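Long-range contacts in SecB-like chaperone Rv1957 (Mycobacterium tuberculosis, PDB 5MTW), which acts as the chaperone of a type II toxin-antitoxin system, keeping the antitoxin HigA1 from aggregating and allowing the toxin HigB1 to be neutralised: residues I67-V72 with A109-Y114; H77-N82 with V101-F106. All coordinates share one frame; numbering follows the deposited sequence.

Contact 1 of 2, residues I67-V72 with A109-Y114; sequences ISAFVV and AALFDY
The Phe-70 ring meets two aromatic residues of segment 109-114: Phe-112 over one face and Tyr-114 at its edge. These three residues have the most surface covered by the contact. Phe-112 CB stands over the Phe-70 ring, 3.8 Å from the ring centroid, offset toward the rim. The two phenyl planes are nearly parallel, 9° apart. They are slid so far that they barely overlap, with centroids 5.1 Å apart. With Phe-70 CG between the backbone N and the carbonyl carbon (chi1 59°), the ring comes close to segment 109-114. Tyr-114 CD2 is 3.8 Å from Phe-70 CE1, and the two side chains cross at about a right angle. The tyrosine then lays one ring face on Ser-68, whose CB is 3.9 Å from the centroid of the Tyr-114 ring, a CH-pi contact. Ser-68 OG adds a weak hydrogen bond to Tyr-114 O.

The backbones form an antiparallel pair of neighbouring strands in the SecB-like sheet. Phe-70 with Phe-112 and Val-72 with Ala-110 are hydrogen-bonded pairs, each with two N-H...O bonds. Tyr-114 N gives one more bond, to Ser-68 O at 3.1 Å. Beyond the rings, Val-72 CG2 touches Phe-112 CE1 at 3.6 Å. This aromatic face turns to helix 125-154, where Phe-70 packs on Leu-128 and Tyr-131 meets Phe-112 edge-to-face. The other face carries Ala-69, Val-71, Leu-111 and Asp-113. There Val-71 CG2 reaches Leu-111 CD1 at 4.0 Å, and both side chains pack on the bound peptide: Val-71 on an apolar side chain, Leu-111 on an aromatic one. Asp-113 puts its CB against Ser-68 O, while its carboxylate is salt-bridged to Arg-29.

Contact 2 of 2, residues H77-N82 with V101-F106; sequences HLRIQN and VATADF
Ile-80 O accepts two backbone hydrogen bonds from segment 101-106. Val-101 N is the nearer donor at 2.7 Å, and Ala-102 N is the longer at 3.3 Å. Both residues face Ile-80, which makes this a classic beta bulge in an otherwise regular antiparallel pairing. Ile-80 N completes the bulge by bonding to Ala-102 O. Beyond it, Leu-78 and Ala-104 exchange two bonds, and the one from Leu-78 N to Ala-104 O is nearly straight (174°).

His-77, Arg-79, Thr-103 and Asp-105 share one face. Within segment 77-82, Arg-79 NH1 donates a bent hydrogen bond to His-77 NE2 at 2.9 Å (131°). The acceptor lies in the guanidinium plane, but the donor is tilted out of the imidazole plane by 22°. The His-77 and Asp-105 side chains cross at about a right angle, with Asp-105 CB at the imidazole edge, 3.9 Å from His-77 ND1. The Asp-105 carboxylate is salt-bridged to Arg-35. Arg-79 and Thr-103 run side by side.

Leu-78, Ile-80, Ala-102 and Ala-104 form the apolar face. Leu-78 CB meets Ala-104 CB at 4.2 Å; beside the bulge, Ile-80 CG2 also meets Val-101 CB at 4.2 Å. Leu-78 packs on Val-148 of helix 125-154, and Leu-157 touches Ile-80, Val-101 and Ala-102. At the strand end, Val-101 CG2 lies 3.3 Å from Asn-82 ND2, whose hydrogen bond goes to Ala-43 O.

The bond from Arg-79 NH1 would need a His-77 NE2 without a proton. The guanidinium would probably disfavour a positive imidazole, while the Asp-105 carboxylate near ND1, itself paired with Arg-35, might offset this in part.

In the fold
Both contacts join the same two strands, 69-82 and 99-114, which are the inner pair of a four-stranded antiparallel sheet. Their centres are about 29 Å apart, on opposite sides of the centre of the chain. Contact 1 pairs the start of strand 69-82 with the end of strand 99-114. Contact 2 pairs the end of the first with the start of the second, so it is nested inside the loop closed by contact 1. Helix 125-154 packs against both regions. The bound peptide also reaches both. Contact 1 gives much more of the peptide-binding surface than contact 2, where Ile-80 alone is within reach.

Contact 1 of 2, residues I67-V72 with A109-Y114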
ATOM      1  N   ILE A  67     -13.027  28.766 -10.996  1.00 42.02           N
ATOM      2  CA  ILE A  67     -12.064  27.791 -11.459  1.00 35.71           C
ATOM      3  C   ILE A  67     -12.775  26.634 -12.071  1.00 33.67           C
ATOM      4  O   ILE A  67     -13.918  26.252 -11.670  1.00 30.61           O
ATOM      5  CB  ILE A  67     -11.060  27.289 -10.398  1.00 43.71           C
ATOM      6  CG1 ILE A  67     -11.738  26.744  -9.146  1.00 41.25           C
ATOM      7  CG2 ILE A  67     -10.006  28.347 -10.086  1.00 46.15           C
ATOM      8  CD1 ILE A  67     -10.749  25.999  -8.250  1.00 43.00           C
ATOM      9  N   SER A  68     -12.105  26.088 -13.064  1.00 29.84           N
ATOM     10  CA  SER A  68     -12.699  25.016 -13.816  1.00 32.15           C
ATOM     11  C   SER A  68     -12.103  23.693 -13.239  1.00 31.28           C
ATOM     12  O   SER A  68     -11.607  22.856 -13.976  1.00 34.02           O
ATOM     13  CB  SER A  68     -12.394  25.218 -15.311  1.00 34.73           C
ATOM     14  OG  SER A  68     -11.012  25.095 -15.538  1.00 41.78           O
ATOM     15  N   ALA A  69     -12.041  23.590 -11.911  1.00 29.22           N
ATOM     16  CA  ALA A  69     -11.555  22.356 -11.251  1.00 28.13           C
ATOM     17  C   ALA A  69     -12.583  22.014 -10.159  1.00 26.38           C
ATOM     18  O   ALA A  69     -13.192  22.906  -9.574  1.00 25.36           O
ATOM     19  CB  ALA A  69     -10.157  22.514 -10.688  1.00 29.18           C
ATOM     20  N   PHE A  70     -12.784  20.710  -9.928  1.00 25.01           N
ATOM     21  CA  PHE A  70     -13.568  20.261  -8.798  1.00 23.32           C
ATOM     22  C   PHE A  70     -13.020  19.045  -8.099  1.00 22.43           C
ATOM     23  O   PHE A  70     -12.288  18.233  -8.672  1.00 20.53           O
ATOM     24  CB  PHE A  70     -15.011  20.020  -9.183  1.00 22.60           C
ATOM     25  CG  PHE A  70     -15.209  19.008 -10.268  1.00 22.58           C
ATOM     26  CD1 PHE A  70     -15.039  19.341 -11.572  1.00 24.80           C
ATOM     27  CD2 PHE A  70     -15.589  17.708  -9.956  1.00 22.04           C
ATOM     28  CE1 PHE A  70     -15.227  18.406 -12.609  1.00 25.10           C
ATOM     29  CE2 PHE A  70     -15.805  16.778 -10.973  1.00 22.02           C
ATOM     30  CZ  PHE A  70     -15.615  17.134 -12.290  1.00 24.81           C
ATOM     31  N   VAL A  71     -13.471  18.880  -6.869  1.00 22.38           N
ATOM     32  CA  VAL A  71     -13.022  17.741  -6.065  1.00 21.09           C
ATOM     33  C   VAL A  71     -14.169  16.845  -5.648  1.00 22.56           C
ATOM     34  O   VAL A  71     -15.143  17.319  -5.078  1.00 19.67           O
ATOM     35  CB  VAL A  71     -12.357  18.258  -4.768  1.00 20.28           C
ATOM     36  CG1 VAL A  71     -11.908  17.078  -3.865  1.00 22.06           C
ATOM     37  CG2 VAL A  71     -11.158  19.081  -5.140  1.00 22.37           C
ATOM     38  N   VAL A  72     -14.054  15.562  -5.926  1.00 20.43           N
ATOM     39  CA  VAL A  72     -14.998  14.538  -5.436  1.00 21.68           C
ATOM     40  C   VAL A  72     -14.415  13.911  -4.201  1.00 20.79           C
ATOM     41  O   VAL A  72     -13.235  13.440  -4.219  1.00 21.09           O
ATOM     42  CB  VAL A  72     -15.287  13.434  -6.482  1.00 23.40           C
ATOM     43  CG1 VAL A  72     -16.243  12.377  -5.890  1.00 22.34           C
ATOM     44  CG2 VAL A  72     -15.900  14.107  -7.691  1.00 22.58           C
ATOM     45  N   ALA A 109     -10.157  11.891  -1.653  1.00 16.93           N
ATOM     46  CA  ALA A 109     -10.465  12.918  -2.578  1.00 16.07           C
ATOM     47  C   ALA A 109      -9.866  12.661  -3.917  1.00 17.50           C
ATOM     48  O   ALA A 109      -8.719  12.236  -3.941  1.00 17.26           O
ATOM     49  CB  ALA A 109      -9.837  14.189  -2.126  1.00 15.98           C
ATOM     50  N   ALA A 110     -10.648  12.937  -4.954  1.00 17.07           N
ATOM     51  CA  ALA A 110     -10.263  12.969  -6.345  1.00 18.29           C
ATOM     52  C   ALA A 110     -10.438  14.404  -7.001  1.00 19.73           C
ATOM     53  O   ALA A 110     -11.498  15.071  -6.918  1.00 18.05           O
ATOM     54  CB  ALA A 110     -10.993  11.869  -7.133  1.00 20.45           C
ATOM     55  N   LEU A 111      -9.377  14.835  -7.661  1.00 18.92           N
ATOM     56  CA  LEU A 111      -9.267  16.183  -8.271  1.00 17.11           C
ATOM     57  C   LEU A 111      -9.516  16.037  -9.797  1.00 20.81           C
ATOM     58  O   LEU A 111      -8.923  15.184 -10.421  1.00 16.30           O
ATOM     59  CB  LEU A 111      -7.863  16.716  -8.074  1.00 18.77           C
ATOM     60  CG  LEU A 111      -7.539  18.102  -8.714  1.00 21.30           C
ATOM     61  CD1 LEU A 111      -8.532  19.146  -8.202  1.00 24.61           C
ATOM     62  CD2 LEU A 111      -6.114  18.536  -8.451  1.00 22.57           C
ATOM     63  N   PHE A 112     -10.443  16.817 -10.335  1.00 19.02           N
ATOM     64  CA  PHE A 112     -10.729  16.806 -11.731  1.00 21.63           C
ATOM     65  C   PHE A 112     -10.666  18.234 -12.215  1.00 27.11           C
ATOM     66  O   PHE A 112     -10.932  19.186 -11.446  1.00 22.32           O
ATOM     67  CB  PHE A 112     -12.153  16.365 -12.023  1.00 23.00           C
ATOM     68  CG  PHE A 112     -12.465  14.976 -11.588  1.00 21.75           C
ATOM     69  CD1 PHE A 112     -12.776  14.731 -10.274  1.00 22.47           C
ATOM     70  CD2 PHE A 112     -12.468  13.924 -12.491  1.00 22.10           C
ATOM     71  CE1 PHE A 112     -13.103  13.461  -9.849  1.00 24.12           C
ATOM     72  CE2 PHE A 112     -12.813  12.668 -12.097  1.00 22.47           C
ATOM     73  CZ  PHE A 112     -13.093  12.406 -10.742  1.00 23.17           C
ATOM     74  N   ASP A 113     -10.392  18.380 -13.486  1.00 24.83           N
ATOM     75  CA  ASP A 113     -10.682  19.654 -14.081  1.00 30.87           C
ATOM     76  C   ASP A 113     -11.390  19.452 -15.449  1.00 31.78           C
ATOM     77  O   ASP A 113     -11.621  18.290 -15.909  1.00 28.07           O
ATOM     78  CB  ASP A 113      -9.480  20.581 -14.034  1.00 35.08           C
ATOM     79  CG  ASP A 113      -8.251  20.005 -14.697  1.00 43.00           C
ATOM     80  OD1 ASP A 113      -8.401  19.287 -15.694  1.00 43.32           O
ATOM     81  OD2 ASP A 113      -7.128  20.318 -14.214  1.00 44.70           O
ATOM     82  N   TYR A 114     -11.863  20.559 -16.014  1.00 33.36           N
ATOM     83  CA  TYR A 114     -12.532  20.516 -17.333  1.00 35.52           C
ATOM     84  C   TYR A 114     -12.285  21.784 -18.181  1.00 38.89           C
ATOM     85  O   TYR A 114     -11.819  22.801 -17.685  1.00 31.63           O
ATOM     86  CB  TYR A 114     -14.018  20.312 -17.135  1.00 35.75           C
ATOM     87  CG  TYR A 114     -14.656  21.432 -16.352  1.00 35.89           C
ATOM     88  CD1 TYR A 114     -15.095  22.621 -16.990  1.00 41.27           C
ATOM     89  CD2 TYR A 114     -14.777  21.347 -14.977  1.00 35.89           C
ATOM     90  CE1 TYR A 114     -15.645  23.662 -16.257  1.00 32.32           C
ATOM     91  CE2 TYR A 114     -15.345  22.358 -14.244  1.00 36.56           C
ATOM     92  CZ  TYR A 114     -15.755  23.511 -14.872  1.00 37.38           C
ATOM     93  OH  TYR A 114     -16.342  24.446 -14.100  1.00 35.02           O
TER

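Contact 2 of 2, residues H77-N82 with V101-F106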
ATOM      1  N   HIS A  77     -17.046   5.153   6.761  1.00 22.17           N
ATOM      2  CA  HIS A  77     -17.078   4.691   8.176  1.00 22.76           C
ATOM      3  C   HIS A  77     -17.115   3.133   8.152  1.00 25.77           C
ATOM      4  O   HIS A  77     -18.021   2.516   7.603  1.00 26.01           O
ATOM      5  CB  HIS A  77     -18.231   5.313   9.022  1.00 29.86           C
ATOM      6  CG  HIS A  77     -18.077   4.985  10.489  1.00 37.90           C
ATOM      7  ND1 HIS A  77     -17.200   5.662  11.315  1.00 38.06           N
ATOM      8  CD2 HIS A  77     -18.589   3.979  11.243  1.00 42.84           C
ATOM      9  CE1 HIS A  77     -17.219   5.127  12.522  1.00 44.71           C
ATOM     10  NE2 HIS A  77     -18.047   4.099  12.500  1.00 49.12           N
ATOM     11  N   LEU A  78     -16.053   2.540   8.627  1.00 20.83           N
ATOM     12  CA  LEU A  78     -15.865   1.112   8.678  1.00 23.28           C
ATOM     13  C   LEU A  78     -15.963   0.641  10.123  1.00 21.47           C
ATOM     14  O   LEU A  78     -15.279   1.157  11.071  1.00 20.19           O
ATOM     15  CB  LEU A  78     -14.501   0.742   8.099  1.00 22.54           C
ATOM     16  CG  LEU A  78     -14.100  -0.714   8.285  1.00 23.02           C
ATOM     17  CD1 LEU A  78     -14.919  -1.532   7.372  1.00 21.38           C
ATOM     18  CD2 LEU A  78     -12.617  -0.968   8.030  1.00 22.67           C
ATOM     19  N   ARG A  79     -16.772  -0.381  10.312  1.00 21.61           N
ATOM     20  CA  ARG A  79     -16.952  -0.986  11.629  1.00 24.90           C
ATOM     21  C   ARG A  79     -16.789  -2.469  11.407  1.00 27.61           C
ATOM     22  O   ARG A  79     -17.512  -3.067  10.618  1.00 24.76           O
ATOM     23  CB  ARG A  79     -18.355  -0.717  12.187  1.00 32.62           C
ATOM     24  CG  ARG A  79     -18.559   0.573  12.947  1.00 37.92           C
ATOM     25  CD  ARG A  79     -19.996   0.642  13.569  1.00 41.32           C
ATOM     26  NE  ARG A  79     -20.035   0.954  15.014  0.50 47.74           N
ATOM     27  CZ  ARG A  79     -19.754   2.137  15.581  0.50 46.29           C
ATOM     28  NH1 ARG A  79     -19.358   3.157  14.870  0.50 46.27           N
ATOM     29  NH2 ARG A  79     -19.873   2.308  16.885  0.50 50.73           N
ATOM     30  N   ILE A  80     -15.774  -3.016  12.034  1.00 22.23           N
ATOM     31  CA  ILE A  80     -15.516  -4.461  12.049  1.00 26.72           C
ATOM     32  C   ILE A  80     -15.966  -5.026  13.390  1.00 26.19           C
ATOM     33  O   ILE A  80     -15.630  -4.495  14.429  1.00 23.34           O
ATOM     34  CB  ILE A  80     -14.033  -4.762  11.795  1.00 24.11           C
ATOM     35  CG1 ILE A  80     -13.691  -4.328  10.353  1.00 25.83           C
ATOM     36  CG2 ILE A  80     -13.726  -6.235  11.964  1.00 24.85           C
ATOM     37  CD1 ILE A  80     -12.241  -4.494  10.025  1.00 24.78           C
ATOM     38  N   GLN A  81     -16.714  -6.118  13.316  1.00 27.01           N
ATOM     39  CA  GLN A  81     -17.429  -6.653  14.451  1.00 29.66           C
ATOM     40  C   GLN A  81     -17.385  -8.173  14.511  1.00 28.08           C
ATOM     41  O   GLN A  81     -17.505  -8.834  13.481  1.00 27.99           O
ATOM     42  CB  GLN A  81     -18.886  -6.289  14.305  1.00 34.67           C
ATOM     43  CG  GLN A  81     -19.185  -4.811  14.322  1.00 42.99           C
ATOM     44  CD  GLN A  81     -20.665  -4.572  14.367  1.00 45.02           C
ATOM     45  OE1 GLN A  81     -21.367  -5.065  13.521  1.00 49.29           O
ATOM     46  NE2 GLN A  81     -21.142  -3.881  15.382  1.00 46.76           N
ATOM     47  N   ASN A  82     -17.245  -8.665  15.742  1.00 28.60           N
ATOM     48  CA  ASN A  82     -17.587 -10.082  16.182  1.00 32.87           C
ATOM     49  C   ASN A  82     -19.107 -10.326  16.267  1.00 37.32           C
ATOM     50  O   ASN A  82     -19.825  -9.600  16.927  1.00 35.13           O
ATOM     51  CB  ASN A  82     -16.964 -10.407  17.586  1.00 27.37           C
ATOM     52  CG  ASN A  82     -15.434 -10.488  17.536  1.00 27.26           C
ATOM     53  OD1 ASN A  82     -14.894 -10.815  16.489  1.00 26.70           O
ATOM     54  ND2 ASN A  82     -14.730 -10.144  18.640  1.00 27.15           N
ATOM     55  N   VAL A 101     -14.804  -4.754  16.955  1.00 27.14           N
ATOM     56  CA  VAL A 101     -13.392  -5.149  17.056  1.00 22.30           C
ATOM     57  C   VAL A 101     -12.420  -4.030  16.578  1.00 21.72           C
ATOM     58  O   VAL A 101     -11.334  -3.887  17.084  1.00 23.55           O
ATOM     59  CB  VAL A 101     -13.220  -6.341  16.127  1.00 20.72           C
ATOM     60  CG1 VAL A 101     -11.819  -6.564  15.783  1.00 22.29           C
ATOM     61  CG2 VAL A 101     -13.824  -7.583  16.760  1.00 23.88           C
ATOM     62  N   ALA A 102     -12.876  -3.241  15.624  1.00 20.66           N
ATOM     63  CA  ALA A 102     -12.153  -2.071  15.126  1.00 20.83           C
ATOM     64  C   ALA A 102     -13.079  -1.165  14.377  1.00 19.98           C
ATOM     65  O   ALA A 102     -14.079  -1.622  13.828  1.00 20.88           O
ATOM     66  CB  ALA A 102     -11.102  -2.525  14.207  1.00 19.02           C
ATOM     67  N   THR A 103     -12.687   0.107  14.271  1.00 21.45           N
ATOM     68  CA  THR A 103     -13.433   1.099  13.603  1.00 22.29           C
ATOM     69  C   THR A 103     -12.469   2.069  12.901  1.00 24.86           C
ATOM     70  O   THR A 103     -11.351   2.313  13.348  1.00 20.73           O
ATOM     71  CB  THR A 103     -14.320   1.982  14.573  1.00 26.59           C
ATOM     72  OG1 THR A 103     -13.480   2.654  15.488  1.00 29.37           O
ATOM     73  CG2 THR A 103     -15.210   1.158  15.343  1.00 28.72           C
ATOM     74  N   ALA A 104     -12.917   2.534  11.770  1.00 21.62           N
ATOM     75  CA  ALA A 104     -12.177   3.526  11.008  1.00 23.69           C
ATOM     76  C   ALA A 104     -13.084   4.515  10.344  1.00 23.37           C
ATOM     77  O   ALA A 104     -14.120   4.150   9.757  1.00 24.94           O
ATOM     78  CB  ALA A 104     -11.400   2.830   9.956  1.00 20.37           C
ATOM     79  N   ASP A 105     -12.606   5.728  10.289  1.00 20.81           N
ATOM     80  CA  ASP A 105     -13.295   6.808   9.593  1.00 23.17           C
ATOM     81  C   ASP A 105     -12.233   7.551   8.776  1.00 21.43           C
ATOM     82  O   ASP A 105     -11.228   8.014   9.329  1.00 19.10           O
ATOM     83  CB  ASP A 105     -13.996   7.733  10.591  1.00 29.28           C
ATOM     84  CG  ASP A 105     -14.545   9.018   9.929  1.00 41.95           C
ATOM     85  OD1 ASP A 105     -15.241   9.005   8.842  1.00 50.86           O
ATOM     86  OD2 ASP A 105     -14.280  10.072  10.522  1.00 65.13           O
ATOM     87  N   PHE A 106     -12.399   7.521   7.471  1.00 17.35           N
ATOM     88  CA  PHE A 106     -11.457   8.140   6.588  1.00 17.92           C
ATOM     89  C   PHE A 106     -12.133   8.782   5.372  1.00 18.24           C
ATOM     90  O   PHE A 106     -13.266   8.433   5.010  1.00 18.39           O
ATOM     91  CB  PHE A 106     -10.380   7.100   6.201  1.00 19.58           C
ATOM     92  CG  PHE A 106     -10.915   5.914   5.468  1.00 17.93           C
ATOM     93  CD1 PHE A 106     -11.447   4.848   6.148  1.00 18.20           C
ATOM     94  CD2 PHE A 106     -10.947   5.900   4.117  1.00 18.61           C
ATOM     95  CE1 PHE A 106     -11.965   3.704   5.478  1.00 18.30           C
ATOM     96  CE2 PHE A 106     -11.461   4.816   3.403  1.00 16.42           C
ATOM     97  CZ  PHE A 106     -11.964   3.694   4.089  1.00 18.18           C
TER